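PDB 2Z4I: copper homeostasis protein cutF from Escherichia coli, which takes part in copper homeostasis as an outer-membrane lipoprotein, activates the Cpx signalling pathway and is needed for cells to bind efficiently to hydrophobic surfaces during biofilm formation. Local coordinates for residues T39-F42 / T48-M51; K77-D82 / K87-A92; A140-C145 / L176-H181. The protein carries 1 engineered substitution. All coordinates share one frame; numbering follows the deposited sequence.

Contact 1: T39-F42 / T48-M51; sequences TSLF and TWVM
M51, a selenomethionine in this crystal, reaches back across its strand partner L41, and the two residues form a non-hydrogen-bonded antiparallel pair with a CA to CA distance of 4.5 Å. Its side chain can be followed outward atom by atom. CB lies in the plane of the W49 indole, at the edge, two residues back on its own strand. CG, set opposite the backbone N (chi1 180°), passes the carbonyl of S40, with M51 CG to S40 O at 3.6 Å. SE comes loosely toward the methyl of T39. At the selenium the chain bends (chi3 -78°), and this turn brings the terminal CE over L41, where M51 CE is 3.7 Å from L41 CB and also meets both methyl branches of that leucine.

The segments belong to the beta hairpin of strands 34-43 and 48-56 in the N-terminal barrel domain, whose family is grouped with the calycins; their short axes run at 168°. The next pair, F42 with V50, is the hydrogen-bonded one: F42 N donates to V50 O at 2.9 Å, and V50 N returns a bond to F42 O at 3.1 Å.

On the face opposite L41 and M51, F42 and V50 lie side by side, CB of F42 against CG1 of V50, while V50 O sits at the edge of the phenyl ring. L41 CD1 meanwhile approaches W49 CE3 obliquely at 4.0 Å. The indole also packs on L80 and D82 of strand 77-82, its NE1 making weak hydrogen bonds to the carbonyls of T70 and T81.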
ATOM      1  N   THR A  39      -5.288 -22.425   3.005  1.00 34.21           N
ATOM      2  CA  THR A  39      -6.353 -23.393   2.787  1.00 31.38           C
ATOM      3  C   THR A  39      -6.328 -24.024   1.409  1.00 31.44           C
ATOM      4  O   THR A  39      -6.044 -23.365   0.413  1.00 33.82           O
ATOM      5  CB  THR A  39      -7.699 -22.696   2.995  1.00 30.74           C
ATOM      6  OG1 THR A  39      -7.735 -22.166   4.326  1.00 31.93           O
ATOM      7  CG2 THR A  39      -8.860 -23.650   2.789  1.00 27.59           C
ATOM      8  N   SER A  40      -6.609 -25.315   1.337  1.00 30.64           N
ATOM      9  CA  SER A  40      -6.645 -25.969   0.037  1.00 31.18           C
ATOM     10  C   SER A  40      -7.686 -27.054   0.124  1.00 30.01           C
ATOM     11  O   SER A  40      -7.638 -27.891   1.029  1.00 29.03           O
ATOM     12  CB  SER A  40      -5.282 -26.557  -0.334  1.00 31.87           C
ATOM     13  OG  SER A  40      -4.825 -27.433   0.672  1.00 35.11           O
ATOM     14  N   LEU A  41      -8.639 -27.004  -0.806  1.00 28.58           N
ATOM     15  CA  LEU A  41      -9.736 -27.959  -0.872  1.00 28.55           C
ATOM     16  C   LEU A  41      -9.598 -28.759  -2.146  1.00 29.96           C
ATOM     17  O   LEU A  41      -9.356 -28.194  -3.217  1.00 30.00           O
ATOM     18  CB  LEU A  41     -11.077 -27.225  -0.856  1.00 25.99           C
ATOM     19  CG  LEU A  41     -12.341 -28.014  -1.204  1.00 25.67           C
ATOM     20  CD1 LEU A  41     -12.513 -29.195  -0.269  1.00 25.25           C
ATOM     21  CD2 LEU A  41     -13.544 -27.092  -1.102  1.00 25.92           C
ATOM     22  N   PHE A  42      -9.747 -30.077  -2.021  1.00 31.40           N
ATOM     23  CA  PHE A  42      -9.615 -30.984  -3.151  1.00 32.37           C
ATOM     24  C   PHE A  42     -10.872 -31.803  -3.346  1.00 35.10           C
ATOM     25  O   PHE A  42     -11.257 -32.600  -2.478  1.00 35.22           O
ATOM     26  CB  PHE A  42      -8.439 -31.918  -2.918  1.00 30.83           C
ATOM     27  CG  PHE A  42      -7.122 -31.219  -2.842  1.00 30.01           C
ATOM     28  CD1 PHE A  42      -6.302 -31.132  -3.954  1.00 31.83           C
ATOM     29  CD2 PHE A  42      -6.707 -30.626  -1.664  1.00 29.98           C
ATOM     30  CE1 PHE A  42      -5.084 -30.464  -3.893  1.00 30.78           C
ATOM     31  CE2 PHE A  42      -5.493 -29.956  -1.600  1.00 31.91           C
ATOM     32  CZ  PHE A  42      -4.683 -29.878  -2.720  1.00 31.15           C
ATOM     33  N   THR A  48     -15.441 -37.747  -2.856  1.00 40.70           N
ATOM     34  CA  THR A  48     -14.832 -37.430  -1.574  1.00 37.91           C
ATOM     35  C   THR A  48     -13.985 -36.182  -1.737  1.00 35.21           C
ATOM     36  O   THR A  48     -13.610 -35.812  -2.849  1.00 34.59           O
ATOM     37  CB  THR A  48     -13.948 -38.567  -1.087  1.00 38.66           C
ATOM     38  OG1 THR A  48     -13.081 -38.984  -2.150  1.00 40.57           O
ATOM     39  CG2 THR A  48     -14.802 -39.731  -0.645  1.00 39.23           C
ATOM     40  N   TRP A  49     -13.698 -35.535  -0.622  1.00 33.80           N
ATOM     41  CA  TRP A  49     -12.899 -34.323  -0.617  1.00 32.90           C
ATOM     42  C   TRP A  49     -11.916 -34.392   0.537  1.00 34.56           C
ATOM     43  O   TRP A  49     -12.089 -35.156   1.487  1.00 32.76           O
ATOM     44  CB  TRP A  49     -13.784 -33.088  -0.424  1.00 28.80           C
ATOM     45  CG  TRP A  49     -14.602 -33.117   0.852  1.00 26.22           C
ATOM     46  CD1 TRP A  49     -15.827 -33.701   1.027  1.00 25.14           C
ATOM     47  CD2 TRP A  49     -14.241 -32.565   2.124  1.00 22.39           C
ATOM     48  NE1 TRP A  49     -16.249 -33.546   2.325  1.00 23.33           N
ATOM     49  CE2 TRP A  49     -15.296 -32.850   3.020  1.00 22.62           C
ATOM     50  CE3 TRP A  49     -13.133 -31.858   2.594  1.00 21.56           C
ATOM     51  CZ2 TRP A  49     -15.274 -32.446   4.364  1.00 22.04           C
ATOM     52  CZ3 TRP A  49     -13.109 -31.453   3.937  1.00 20.12           C
ATOM     53  CH2 TRP A  49     -14.175 -31.751   4.800  1.00 20.39           C
ATOM     54  N   VAL A  50     -10.885 -33.567   0.447  1.00 37.62           N
ATOM     55  CA  VAL A  50      -9.876 -33.502   1.486  1.00 39.02           C
ATOM     56  C   VAL A  50      -9.496 -32.039   1.558  1.00 37.76           C
ATOM     57  O   VAL A  50      -9.298 -31.390   0.525  1.00 37.94           O
ATOM     58  CB  VAL A  50      -8.627 -34.363   1.126  1.00 40.59           C
ATOM     59  CG1 VAL A  50      -7.903 -33.763  -0.072  1.00 39.87           C
ATOM     60  CG2 VAL A  50      -7.700 -34.464   2.337  1.00 41.08           C
HETATM   61  N   MSE A  51      -9.436 -31.515   2.774  1.00 37.14           N
HETATM   62  CA  MSE A  51      -9.081 -30.125   2.974  1.00 38.80           C
HETATM   63  C   MSE A  51      -7.859 -30.019   3.860  1.00 37.85           C
HETATM   64  O   MSE A  51      -7.695 -30.788   4.804  1.00 38.48           O
HETATM   65  CB  MSE A  51     -10.228 -29.363   3.619  1.00 42.01           C
HETATM   66  CG  MSE A  51      -9.895 -27.911   3.856  1.00 46.36           C
HETATM   67 SE   MSE A  51     -11.442 -26.914   4.382  1.00 57.47          SE
HETATM   68  CE  MSE A  51     -12.250 -26.735   2.623  1.00 50.00           C
TER

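Contact 2: K77-D82 / K87-A92; sequences KLVLTD and KSYYRA
L78 and Y90, and two residues further L80 and S88, are the hydrogen-bonded pairs that join these antiparallel strands. Among the backbone bonds, Y90 N to L78 O is 2.9 Å long and nearly straight (165° at the hydrogen), and L80 N to S88 O is also 2.9 Å. The return bonds, L78 N to Y90 O and S88 N to L80 O, are bent and weak. A further weak bond comes from a side chain: S88 OG reaches L80 O at 3.3 Å, because chi1 of 38° places OG between the backbone N and the carbonyl carbon.

These strands, 77-82 and 87-93, make a beta hairpin in the seven-stranded antiparallel sheet of the N-terminal barrel, where consecutive strands are neighbours; the N-to-C directions of the short segments are 154° apart.

Side-chain packing divides by face. On the side of L78, L80, S88 and Y90, the leucine and tyrosine side chains cross at about a right angle, with L80 CD2 3.5 Å from Y90 CE1, and the aliphatic bases of L78 and Y90 meet at their CB atoms. This face turns to W49, M51 and W71. On the other, V79 CG2 lies near the plane of the Y89 ring at its edge, 4.0 Å from Y89 CD2. The extended K87 chain runs alongside T81, its CE 3.7 Å from T81 OG1, and it crosses V79 obliquely, CD nearest V79 CG1.

At the K77 and R91 end, K77 NZ and R91 NH1 are 6.0 Å apart, like charges not in contact, and R91 is engaged in a salt bridge with E98 of strand 96-100.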
ATOM      1  N   LYS A  77     -24.582 -24.607  -5.702  1.00 56.29           N
ATOM      2  CA  LYS A  77     -24.194 -24.864  -4.329  1.00 52.48           C
ATOM      3  C   LYS A  77     -23.352 -26.124  -4.243  1.00 49.59           C
ATOM      4  O   LYS A  77     -23.287 -26.910  -5.182  1.00 49.49           O
ATOM      5  CB  LYS A  77     -25.435 -25.007  -3.444  1.00 52.02           C
ATOM      6  CG  LYS A  77     -26.445 -23.896  -3.620  1.00 53.80           C
ATOM      7  CD  LYS A  77     -25.880 -22.543  -3.244  1.00 57.47           C
ATOM      8  CE  LYS A  77     -26.845 -21.413  -3.625  1.00 61.77           C
ATOM      9  NZ  LYS A  77     -28.240 -21.620  -3.108  1.00 62.99           N
ATOM     10  N   LEU A  78     -22.713 -26.301  -3.095  1.00 46.57           N
ATOM     11  CA  LEU A  78     -21.857 -27.443  -2.827  1.00 41.57           C
ATOM     12  C   LEU A  78     -21.933 -27.672  -1.321  1.00 39.35           C
ATOM     13  O   LEU A  78     -21.745 -26.750  -0.530  1.00 40.17           O
ATOM     14  CB  LEU A  78     -20.427 -27.107  -3.243  1.00 40.34           C
ATOM     15  CG  LEU A  78     -19.378 -28.214  -3.246  1.00 40.50           C
ATOM     16  CD1 LEU A  78     -19.663 -29.201  -4.348  1.00 39.51           C
ATOM     17  CD2 LEU A  78     -18.008 -27.598  -3.456  1.00 41.80           C
ATOM     18  N   VAL A  79     -22.224 -28.895  -0.920  1.00 36.87           N
ATOM     19  CA  VAL A  79     -22.321 -29.202   0.486  1.00 35.95           C
ATOM     20  C   VAL A  79     -21.304 -30.245   0.886  1.00 37.34           C
ATOM     21  O   VAL A  79     -21.350 -31.385   0.420  1.00 40.61           O
ATOM     22  CB  VAL A  79     -23.701 -29.727   0.825  1.00 35.10           C
ATOM     23  CG1 VAL A  79     -23.742 -30.134   2.280  1.00 35.55           C
ATOM     24  CG2 VAL A  79     -24.738 -28.670   0.525  1.00 33.48           C
ATOM     25  N   LEU A  80     -20.383 -29.857   1.755  1.00 37.07           N
ATOM     26  CA  LEU A  80     -19.351 -30.765   2.218  1.00 36.77           C
ATOM     27  C   LEU A  80     -19.688 -31.366   3.572  1.00 38.20           C
ATOM     28  O   LEU A  80     -19.823 -30.637   4.563  1.00 40.48           O
ATOM     29  CB  LEU A  80     -18.016 -30.033   2.323  1.00 35.87           C
ATOM     30  CG  LEU A  80     -17.130 -29.971   1.086  1.00 35.08           C
ATOM     31  CD1 LEU A  80     -17.958 -29.739  -0.151  1.00 35.56           C
ATOM     32  CD2 LEU A  80     -16.117 -28.854   1.280  1.00 35.08           C
ATOM     33  N   THR A  81     -19.812 -32.690   3.605  1.00 37.46           N
ATOM     34  CA  THR A  81     -20.098 -33.436   4.831  1.00 37.17           C
ATOM     35  C   THR A  81     -18.790 -34.128   5.212  1.00 37.22           C
ATOM     36  O   THR A  81     -18.315 -35.004   4.478  1.00 35.84           O
ATOM     37  CB  THR A  81     -21.163 -34.517   4.585  1.00 38.34           C
ATOM     38  OG1 THR A  81     -22.277 -33.938   3.887  1.00 38.47           O
ATOM     39  CG2 THR A  81     -21.630 -35.124   5.911  1.00 34.85           C
ATOM     40  N   ASP A  82     -18.215 -33.745   6.352  1.00 37.19           N
ATOM     41  CA  ASP A  82     -16.943 -34.314   6.779  1.00 39.76           C
ATOM     42  C   ASP A  82     -17.018 -35.697   7.411  1.00 40.83           C
ATOM     43  O   ASP A  82     -18.093 -36.287   7.526  1.00 41.44           O
ATOM     44  CB  ASP A  82     -16.200 -33.340   7.707  1.00 40.28           C
ATOM     45  CG  ASP A  82     -16.871 -33.171   9.060  1.00 43.17           C
ATOM     46  OD1 ASP A  82     -16.448 -32.267   9.821  1.00 43.83           O
ATOM     47  OD2 ASP A  82     -17.806 -33.936   9.374  1.00 44.60           O
ATOM     48  N   LYS A  87     -21.472 -30.553   8.429  1.00 39.13           N
ATOM     49  CA  LYS A  87     -21.566 -29.929   7.109  1.00 39.28           C
ATOM     50  C   LYS A  87     -21.031 -28.484   7.002  1.00 37.04           C
ATOM     51  O   LYS A  87     -20.860 -27.782   8.001  1.00 35.33           O
ATOM     52  CB  LYS A  87     -23.023 -29.978   6.622  1.00 43.02           C
ATOM     53  CG  LYS A  87     -23.591 -31.385   6.515  1.00 48.81           C
ATOM     54  CD  LYS A  87     -24.968 -31.421   5.845  1.00 54.51           C
ATOM     55  CE  LYS A  87     -25.395 -32.887   5.567  1.00 59.29           C
ATOM     56  NZ  LYS A  87     -26.617 -33.055   4.690  1.00 59.95           N
ATOM     57  N   SER A  88     -20.750 -28.070   5.766  1.00 35.25           N
ATOM     58  CA  SER A  88     -20.259 -26.723   5.436  1.00 33.80           C
ATOM     59  C   SER A  88     -20.723 -26.446   3.997  1.00 33.08           C
ATOM     60  O   SER A  88     -20.947 -27.374   3.225  1.00 31.17           O
ATOM     61  CB  SER A  88     -18.737 -26.647   5.558  1.00 31.14           C
ATOM     62  OG  SER A  88     -18.140 -27.841   5.107  1.00 33.54           O
ATOM     63  N   TYR A  89     -20.848 -25.181   3.618  1.00 33.71           N
ATOM     64  CA  TYR A  89     -21.400 -24.896   2.308  1.00 33.42           C
ATOM     65  C   TYR A  89     -20.663 -23.924   1.443  1.00 34.87           C
ATOM     66  O   TYR A  89     -20.123 -22.942   1.933  1.00 37.54           O
ATOM     67  CB  TYR A  89     -22.819 -24.380   2.495  1.00 33.45           C
ATOM     68  CG  TYR A  89     -23.525 -25.011   3.674  1.00 32.21           C
ATOM     69  CD1 TYR A  89     -23.249 -24.605   4.979  1.00 31.54           C
ATOM     70  CD2 TYR A  89     -24.443 -26.039   3.486  1.00 31.76           C
ATOM     71  CE1 TYR A  89     -23.877 -25.214   6.062  1.00 32.09           C
ATOM     72  CE2 TYR A  89     -25.070 -26.651   4.560  1.00 30.91           C
ATOM     73  CZ  TYR A  89     -24.788 -26.235   5.836  1.00 31.76           C
ATOM     74  OH  TYR A  89     -25.447 -26.825   6.883  1.00 33.89           O
ATOM     75  N   TYR A  90     -20.682 -24.181   0.139  1.00 34.71           N
ATOM     76  CA  TYR A  90     -20.024 -23.306  -0.819  1.00 33.51           C
ATOM     77  C   TYR A  90     -20.873 -23.073  -2.063  1.00 33.36           C
ATOM     78  O   TYR A  90     -21.713 -23.888  -2.425  1.00 30.81           O
ATOM     79  CB  TYR A  90     -18.692 -23.898  -1.267  1.00 32.82           C
ATOM     80  CG  TYR A  90     -17.713 -24.180  -0.170  1.00 32.88           C
ATOM     81  CD1 TYR A  90     -17.899 -25.250   0.684  1.00 34.84           C
ATOM     82  CD2 TYR A  90     -16.585 -23.389  -0.001  1.00 34.23           C
ATOM     83  CE1 TYR A  90     -16.987 -25.537   1.687  1.00 37.34           C
ATOM     84  CE2 TYR A  90     -15.665 -23.662   0.995  1.00 37.19           C
ATOM     85  CZ  TYR A  90     -15.874 -24.743   1.842  1.00 39.21           C
ATOM     86  OH  TYR A  90     -14.983 -25.018   2.862  1.00 41.95           O
ATOM     87  N   ARG A  91     -20.635 -21.944  -2.712  1.00 35.23           N
ATOM     88  CA  ARG A  91     -21.313 -21.589  -3.947  1.00 39.28           C
ATOM     89  C   ARG A  91     -20.171 -21.333  -4.912  1.00 40.61           C
ATOM     90  O   ARG A  91     -19.363 -20.432  -4.684  1.00 41.36           O
ATOM     91  CB  ARG A  91     -22.124 -20.311  -3.765  1.00 41.69           C
ATOM     92  CG  ARG A  91     -22.707 -19.759  -5.058  1.00 47.99           C
ATOM     93  CD  ARG A  91     -23.708 -18.638  -4.786  1.00 55.02           C
ATOM     94  NE  ARG A  91     -23.079 -17.487  -4.134  1.00 60.92           N
ATOM     95  CZ  ARG A  91     -23.747 -16.509  -3.519  1.00 62.23           C
ATOM     96  NH1 ARG A  91     -25.078 -16.537  -3.466  1.00 61.50           N
ATOM     97  NH2 ARG A  91     -23.079 -15.504  -2.952  1.00 61.79           N
ATOM     98  N   ALA A  92     -20.079 -22.108  -5.981  1.00 41.61           N
ATOM     99  CA  ALA A  92     -18.982 -21.898  -6.916  1.00 44.69           C
ATOM    100  C   ALA A  92     -19.329 -20.950  -8.068  1.00 46.66           C
ATOM    101  O   ALA A  92     -19.968 -21.355  -9.028  1.00 49.15           O
ATOM    102  CB  ALA A  92     -18.513 -23.235  -7.460  1.00 43.89           C
TER

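Contact 3: A140-C145 / L176-H181; sequences ATFTDC and LSVEGH
Inside the OB-fold barrel of the C-terminal domain, strands 140-144 and 174-185 both pair with strand 127-135 but not with each other here, and they meet through side chains alone. The nearest CA atoms, those of F142 and L176, are 8.5 Å apart, too far for strand pairing, and no polar bond joins the two segments. The CB atoms of both residues point toward the opposite segment. Chi1 of F142 (179°) sets the ring opposite the backbone N and carries it across the gap, where the two side chains cross at about a right angle. L176 CD1 comes to the ring edge, close to its plane, with F142 CE2 to L176 CD1 at 3.9 Å. The same ring carbon lies 3.9 Å from L176 O, and V178 CG1 approaches it obliquely and more loosely, at 4.4 Å from F142 CE2. Along its own strand, the ring edge also has D144 OD2 in its plane. An alanine in place of F142 removes the ring that L176 CD1 and V178 CG1 share, which would probably leave a gap between two strands that have no backbone pairing to hold them together. C145, just past strand 140-144, is tied by a disulfide to C211. F142 also packs on V153, on L129 of strand 127-135 and on F151 of strand 150-152, while L176 rests on F205 of strand 205-206.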
ATOM      1  N   ALA A 140      20.495  27.636   0.399  1.00 41.65           N
ATOM      2  CA  ALA A 140      19.256  27.767  -0.334  1.00 39.45           C
ATOM      3  C   ALA A 140      18.120  27.450   0.610  1.00 38.31           C
ATOM      4  O   ALA A 140      18.217  26.515   1.389  1.00 38.70           O
ATOM      5  CB  ALA A 140      19.234  26.809  -1.502  1.00 39.08           C
ATOM      6  N   THR A 141      17.065  28.256   0.566  1.00 37.73           N
ATOM      7  CA  THR A 141      15.879  28.018   1.377  1.00 39.11           C
ATOM      8  C   THR A 141      14.696  28.021   0.422  1.00 38.39           C
ATOM      9  O   THR A 141      14.786  28.554  -0.675  1.00 39.16           O
ATOM     10  CB  THR A 141      15.665  29.090   2.452  1.00 39.01           C
ATOM     11  OG1 THR A 141      15.927  30.381   1.900  1.00 43.39           O
ATOM     12  CG2 THR A 141      16.584  28.849   3.631  1.00 41.08           C
ATOM     13  N   PHE A 142      13.595  27.416   0.839  1.00 38.70           N
ATOM     14  CA  PHE A 142      12.401  27.324   0.010  1.00 37.30           C
ATOM     15  C   PHE A 142      11.195  27.468   0.914  1.00 38.52           C
ATOM     16  O   PHE A 142      10.885  26.569   1.702  1.00 37.29           O
ATOM     17  CB  PHE A 142      12.395  25.959  -0.690  1.00 36.42           C
ATOM     18  CG  PHE A 142      11.195  25.694  -1.568  1.00 33.44           C
ATOM     19  CD1 PHE A 142      10.016  25.208  -1.031  1.00 32.35           C
ATOM     20  CD2 PHE A 142      11.288  25.825  -2.947  1.00 33.36           C
ATOM     21  CE1 PHE A 142       8.946  24.840  -1.849  1.00 32.29           C
ATOM     22  CE2 PHE A 142      10.221  25.463  -3.777  1.00 33.56           C
ATOM     23  CZ  PHE A 142       9.050  24.967  -3.228  1.00 31.95           C
ATOM     24  N   THR A 143      10.544  28.624   0.841  1.00 40.51           N
ATOM     25  CA  THR A 143       9.346  28.840   1.640  1.00 42.83           C
ATOM     26  C   THR A 143       8.206  28.280   0.792  1.00 44.12           C
ATOM     27  O   THR A 143       7.893  28.800  -0.283  1.00 44.14           O
ATOM     28  CB  THR A 143       9.127  30.322   1.934  1.00 42.42           C
ATOM     29  OG1 THR A 143      10.223  30.814   2.719  1.00 41.48           O
ATOM     30  CG2 THR A 143       7.831  30.508   2.708  1.00 41.90           C
ATOM     31  N   ASP A 144       7.618  27.192   1.277  1.00 45.62           N
ATOM     32  CA  ASP A 144       6.564  26.492   0.564  1.00 46.89           C
ATOM     33  C   ASP A 144       5.210  27.177   0.565  1.00 47.26           C
ATOM     34  O   ASP A 144       4.615  27.396   1.617  1.00 47.22           O
ATOM     35  CB  ASP A 144       6.452  25.077   1.123  1.00 47.86           C
ATOM     36  CG  ASP A 144       5.274  24.325   0.562  1.00 50.37           C
ATOM     37  OD1 ASP A 144       4.197  24.379   1.191  1.00 52.45           O
ATOM     38  OD2 ASP A 144       5.421  23.693  -0.507  1.00 49.79           O
ATOM     39  N   CYS A 145       4.726  27.503  -0.631  1.00 48.78           N
ATOM     40  CA  CYS A 145       3.440  28.173  -0.792  1.00 51.06           C
ATOM     41  C   CYS A 145       2.333  27.460  -0.031  1.00 51.05           C
ATOM     42  O   CYS A 145       1.547  28.090   0.671  1.00 51.70           O
ATOM     43  CB  CYS A 145       3.036  28.253  -2.272  1.00 53.53           C
ATOM     44  SG  CYS A 145       3.946  29.429  -3.347  1.00 58.90           S
ATOM     45  N   LEU A 176       9.232  29.282  -7.363  1.00 42.03           N
ATOM     46  CA  LEU A 176       9.851  28.163  -8.061  1.00 40.09           C
ATOM     47  C   LEU A 176       8.941  26.966  -7.980  1.00 39.17           C
ATOM     48  O   LEU A 176       8.306  26.731  -6.953  1.00 41.18           O
ATOM     49  CB  LEU A 176      11.201  27.831  -7.401  1.00 39.93           C
ATOM     50  CG  LEU A 176      12.230  26.835  -7.969  1.00 40.90           C
ATOM     51  CD1 LEU A 176      12.488  25.737  -6.944  1.00 39.35           C
ATOM     52  CD2 LEU A 176      11.766  26.253  -9.294  1.00 38.66           C
ATOM     53  N   SER A 177       8.866  26.217  -9.073  1.00 38.13           N
ATOM     54  CA  SER A 177       8.067  25.001  -9.130  1.00 37.01           C
ATOM     55  C   SER A 177       9.035  23.868  -9.443  1.00 37.05           C
ATOM     56  O   SER A 177       9.558  23.779 -10.552  1.00 36.89           O
ATOM     57  CB  SER A 177       7.030  25.090 -10.243  1.00 38.76           C
ATOM     58  OG  SER A 177       6.390  23.840 -10.425  1.00 39.62           O
ATOM     59  N   VAL A 178       9.287  22.994  -8.480  1.00 35.89           N
ATOM     60  CA  VAL A 178      10.228  21.918  -8.730  1.00 34.82           C
ATOM     61  C   VAL A 178       9.744  20.618  -8.135  1.00 36.61           C
ATOM     62  O   VAL A 178       8.916  20.623  -7.220  1.00 38.86           O
ATOM     63  CB  VAL A 178      11.608  22.251  -8.114  1.00 32.11           C
ATOM     64  CG1 VAL A 178      11.492  22.300  -6.607  1.00 29.99           C
ATOM     65  CG2 VAL A 178      12.640  21.223  -8.535  1.00 30.45           C
ATOM     66  N   GLU A 179      10.249  19.509  -8.667  1.00 36.19           N
ATOM     67  CA  GLU A 179       9.915  18.199  -8.139  1.00 36.47           C
ATOM     68  C   GLU A 179      11.008  17.900  -7.134  1.00 35.95           C
ATOM     69  O   GLU A 179      12.155  18.272  -7.349  1.00 35.57           O
ATOM     70  CB  GLU A 179       9.930  17.142  -9.236  1.00 37.03           C
ATOM     71  CG  GLU A 179       8.621  17.038  -9.984  1.00 39.72           C
ATOM     72  CD  GLU A 179       8.625  15.910 -10.994  1.00 42.68           C
ATOM     73  OE1 GLU A 179       8.968  14.763 -10.619  1.00 42.23           O
ATOM     74  OE2 GLU A 179       8.277  16.171 -12.165  1.00 43.88           O
ATOM     75  N   GLY A 180      10.660  17.253  -6.034  1.00 35.06           N
ATOM     76  CA  GLY A 180      11.669  16.944  -5.045  1.00 35.60           C
ATOM     77  C   GLY A 180      11.148  16.099  -3.909  1.00 35.69           C
ATOM     78  O   GLY A 180       9.945  15.881  -3.793  1.00 36.10           O
ATOM     79  N   HIS A 181      12.055  15.607  -3.076  1.00 35.49           N
ATOM     80  CA  HIS A 181      11.680  14.788  -1.929  1.00 36.06           C
ATOM     81  C   HIS A 181      12.510  15.229  -0.737  1.00 36.25           C
ATOM     82  O   HIS A 181      13.527  15.900  -0.898  1.00 36.88           O
ATOM     83  CB  HIS A 181      11.945  13.310  -2.218  1.00 37.85           C
ATOM     84  CG  HIS A 181      13.347  13.025  -2.656  1.00 38.76           C
ATOM     85  ND1 HIS A 181      13.801  13.306  -3.926  1.00 39.22           N
ATOM     86  CD2 HIS A 181      14.405  12.516  -1.982  1.00 37.63           C
ATOM     87  CE1 HIS A 181      15.079  12.983  -4.017  1.00 37.36           C
ATOM     88  NE2 HIS A 181      15.469  12.500  -2.851  1.00 37.20           N
TER

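In the fold
Contacts 1 and 2 are two hairpins of one seven-stranded sheet, separated by strand 64-72; their centres are 11 Å apart, and they touch directly, through M51 and Y90. Both are partly buried, each with one face turned to the barrel interior and the other carrying more accessible side chains, and both combine backbone hydrogen bonds with apolar packing; contact 2 adds lysine and arginine chains. Contact 3 lies in the other domain, about 59 Å from contact 1 between centres. All its touching residues are buried, and it joins strands unpaired with one another by apolar side chains, burying 101 Å² against 325 and 532 Å² in the hairpins.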